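Local coordinates for conserved hypothetical protein TM1506 (Thermotoga maritima, PDB 1VK9) that is of unknown function but binds zinc in the crystal and has a cytidine deaminase-like fold, at residues 76-81 / 139-144. Residues are numbered along the deposited sequence; the frame is centred on the assembly and turned at random.
Sequences ASFLLK and EIIRIV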
ATOM      1  N   ALA A  76       3.992   0.070  -2.312  1.00 31.17           N
ATOM      2  CA  ALA A  76       4.133   1.441  -1.819  1.00 30.02           C
ATOM      3  C   ALA A  76       3.874   2.451  -2.951  1.00 31.39           C
ATOM      4  O   ALA A  76       3.154   3.425  -2.756  1.00 33.30           O
ATOM      5  CB  ALA A  76       5.492   1.655  -1.206  1.00 27.92           C
ATOM      6  N   SER A  77       4.424   2.186  -4.135  1.00 30.78           N
ATOM      7  CA  SER A  77       4.254   3.068  -5.277  1.00 30.50           C
ATOM      8  C   SER A  77       2.788   3.206  -5.663  1.00 31.57           C
ATOM      9  O   SER A  77       2.280   4.323  -5.846  1.00 32.42           O
ATOM     10  CB  SER A  77       5.072   2.580  -6.470  1.00 30.37           C
ATOM     11  OG  SER A  77       6.457   2.668  -6.195  1.00 30.78           O
ATOM     12  N   PHE A  78       2.100   2.077  -5.792  1.00 31.97           N
ATOM     13  CA  PHE A  78       0.680   2.116  -6.122  1.00 30.90           C
ATOM     14  C   PHE A  78      -0.090   2.896  -5.051  1.00 30.69           C
ATOM     15  O   PHE A  78      -0.829   3.844  -5.359  1.00 30.47           O
ATOM     16  CB  PHE A  78       0.130   0.709  -6.270  1.00 29.68           C
ATOM     17  CG  PHE A  78       0.439   0.080  -7.592  1.00 29.64           C
ATOM     18  CD1 PHE A  78      -0.327   0.369  -8.710  1.00 30.20           C
ATOM     19  CD2 PHE A  78       1.485  -0.802  -7.722  1.00 24.68           C
ATOM     20  CE1 PHE A  78      -0.039  -0.204  -9.927  1.00 26.39           C
ATOM     21  CE2 PHE A  78       1.768  -1.384  -8.939  1.00 26.63           C
ATOM     22  CZ  PHE A  78       1.012  -1.078 -10.040  1.00 26.91           C
ATOM     23  N   LEU A  79       0.126   2.519  -3.795  1.00 29.15           N
ATOM     24  CA  LEU A  79      -0.572   3.145  -2.699  1.00 28.88           C
ATOM     25  C   LEU A  79      -0.244   4.662  -2.621  1.00 29.19           C
ATOM     26  O   LEU A  79      -1.153   5.472  -2.408  1.00 29.79           O
ATOM     27  CB  LEU A  79      -0.296   2.381  -1.398  1.00 28.79           C
ATOM     28  CG  LEU A  79      -0.835   0.936  -1.324  1.00 30.07           C
ATOM     29  CD1 LEU A  79      -0.374   0.208  -0.051  1.00 18.96           C
ATOM     30  CD2 LEU A  79      -2.361   0.863  -1.449  1.00 12.69           C
ATOM     31  N   LEU A  80       1.019   5.045  -2.841  1.00 26.10           N
ATOM     32  CA  LEU A  80       1.414   6.458  -2.790  1.00 26.26           C
ATOM     33  C   LEU A  80       0.639   7.272  -3.814  1.00 28.35           C
ATOM     34  O   LEU A  80       0.145   8.374  -3.514  1.00 30.23           O
ATOM     35  CB  LEU A  80       2.905   6.648  -3.047  1.00 23.32           C
ATOM     36  CG  LEU A  80       3.861   6.477  -1.861  1.00 28.90           C
ATOM     37  CD1 LEU A  80       5.260   6.878  -2.275  1.00 37.04           C
ATOM     38  CD2 LEU A  80       3.441   7.275  -0.659  1.00 22.22           C
ATOM     39  N   LYS A  81       0.510   6.723  -5.017  1.00 27.27           N
ATOM     40  CA  LYS A  81      -0.201   7.425  -6.069  1.00 28.52           C
ATOM     41  C   LYS A  81      -1.676   7.625  -5.704  1.00 30.02           C
ATOM     42  O   LYS A  81      -2.285   8.640  -6.078  1.00 29.76           O
ATOM     43  CB  LYS A  81      -0.045   6.720  -7.419  1.00 27.41           C
ATOM     44  CG  LYS A  81      -0.832   7.338  -8.562  1.00 29.84           C
ATOM     45  CD  LYS A  81      -0.348   8.762  -8.883  1.00 42.05           C
ATOM     46  CE  LYS A  81       0.128   8.933 -10.322  1.00 43.59           C
ATOM     47  NZ  LYS A  81      -1.073   9.067 -11.126  1.00 35.29           N
ATOM     48  N   GLU A 139       7.041   5.621 -12.545  1.00 29.00           N
ATOM     49  CA  GLU A 139       7.772   4.691 -13.412  1.00 29.66           C
ATOM     50  C   GLU A 139       7.560   3.253 -12.912  1.00 30.64           C
ATOM     51  O   GLU A 139       7.380   2.337 -13.707  1.00 33.65           O
ATOM     52  CB  GLU A 139       9.279   5.040 -13.524  1.00 31.09           C
ATOM     53  CG  GLU A 139       9.703   5.835 -14.767  1.00 35.51           C
ATOM     54  N   ILE A 140       7.548   3.064 -11.597  1.00 29.09           N
ATOM     55  CA  ILE A 140       7.340   1.747 -11.004  1.00 26.65           C
ATOM     56  C   ILE A 140       5.968   1.123 -11.309  1.00 27.76           C
ATOM     57  O   ILE A 140       5.900  -0.006 -11.787  1.00 29.19           O
ATOM     58  CB  ILE A 140       7.640   1.813  -9.489  1.00 27.85           C
ATOM     59  CG1 ILE A 140       9.153   2.062  -9.269  1.00 27.45           C
ATOM     60  CG2 ILE A 140       7.181   0.554  -8.781  1.00 18.64           C
ATOM     61  CD1 ILE A 140       9.588   2.203  -7.853  1.00 18.17           C
ATOM     62  N   ILE A 141       4.893   1.852 -11.023  1.00 27.65           N
ATOM     63  CA  ILE A 141       3.531   1.514 -11.433  1.00 26.85           C
ATOM     64  C   ILE A 141       3.480   1.108 -12.940  1.00 30.61           C
ATOM     65  O   ILE A 141       2.955   0.060 -13.308  1.00 33.21           O
ATOM     66  CB  ILE A 141       2.591   2.746 -11.149  1.00 24.74           C
ATOM     67  CG1 ILE A 141       2.300   2.895  -9.657  1.00 26.55           C
ATOM     68  CG2 ILE A 141       1.260   2.634 -11.877  1.00 22.00           C
ATOM     69  CD1 ILE A 141       1.966   4.309  -9.198  1.00 15.93           C
ATOM     70  N   ARG A 142       4.020   1.944 -13.812  1.00 31.11           N
ATOM     71  CA  ARG A 142       4.039   1.631 -15.227  1.00 32.17           C
ATOM     72  C   ARG A 142       4.718   0.249 -15.479  1.00 31.65           C
ATOM     73  O   ARG A 142       4.121  -0.619 -16.103  1.00 34.02           O
ATOM     74  CB  ARG A 142       4.634   2.812 -16.037  1.00 30.84           C
ATOM     75  CG  ARG A 142       5.297   2.449 -17.418  1.00 51.84           C
ATOM     76  CD  ARG A 142       5.518   3.646 -18.407  1.00 65.31           C
ATOM     77  NE  ARG A 142       4.537   4.710 -18.171  1.00 75.42           N
ATOM     78  CZ  ARG A 142       4.723   5.768 -17.380  1.00 79.66           C
ATOM     79  NH1 ARG A 142       5.882   5.946 -16.749  1.00 83.43           N
ATOM     80  NH2 ARG A 142       3.749   6.662 -17.227  1.00 77.58           N
ATOM     81  N   ILE A 143       5.927   0.020 -14.975  1.00 31.25           N
ATOM     82  CA  ILE A 143       6.595  -1.249 -15.249  1.00 30.55           C
ATOM     83  C   ILE A 143       5.858  -2.434 -14.627  1.00 31.95           C
ATOM     84  O   ILE A 143       5.778  -3.495 -15.251  1.00 33.79           O
ATOM     85  CB  ILE A 143       8.113  -1.246 -14.868  1.00 30.89           C
ATOM     86  CG1 ILE A 143       8.878  -2.253 -15.740  1.00 31.75           C
ATOM     87  CG2 ILE A 143       8.319  -1.593 -13.404  1.00 24.43           C
ATOM     88  CD1 ILE A 143      10.419  -2.220 -15.613  1.00 35.06           C
ATOM     89  N   VAL A 144       5.306  -2.274 -13.425  1.00 30.79           N
ATOM     90  CA  VAL A 144       4.585  -3.396 -12.821  1.00 31.18           C
ATOM     91  C   VAL A 144       3.354  -3.759 -13.653  1.00 33.35           C
ATOM     92  O   VAL A 144       3.081  -4.943 -13.886  1.00 33.93           O
ATOM     93  CB  VAL A 144       4.201  -3.158 -11.355  1.00 30.41           C
ATOM     94  CG1 VAL A 144       3.230  -4.233 -10.864  1.00 22.88           C
ATOM     95  CG2 VAL A 144       5.447  -3.149 -10.495  1.00 30.74           C
TER
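Phe78 CG and Ile141 CG1 each stand anti to the carbonyl carbon of their own residue, beside the backbone N (chi1 -80° in Phe78), and from there the ring and the CG1 arm meet between helices 73-82 and 137-145. The methylene CG1 of Ile141 lies over one ring face, 3.8 Å from the ring centroid and 14° off its normal, a CH-pi contact displaced toward the rim. A beta-branched side chain suits this spot because its second arm also touches the ring: Ile141 CG2 is 3.7 Å from Phe78 CE1. Val144, one turn on, meets the ring edge instead, its CG1 3.7 Å from Phe78 CE2. Beyond CG1, Ile141 CD1 packs 3.6 Å from Lys81 CB, so the aliphatic base of an exposed lysine extends the apolar patch at its edge. The small Ser77 lets Ile140 come close, with Ile140 CG2 against the serine CB and OG; the Ser77 hydroxyl is hydrogen-bonded to the carbonyl O of Lys73, one turn earlier in the same helix. Helix 73-82 is the helix of a beta-alpha-beta crossover between parallel strands 65-68 and 86-93, and the C-terminal helix 137-145 packs against it, the segment axes approaching to 9.0 Å at -120°. Phe55 of helix 49-57 stacks edge-to-face with Phe78 and touches Ile141. Dispersion and hydrophobic burial thus hold the segments together, the buried hydroxyl being paid for locally.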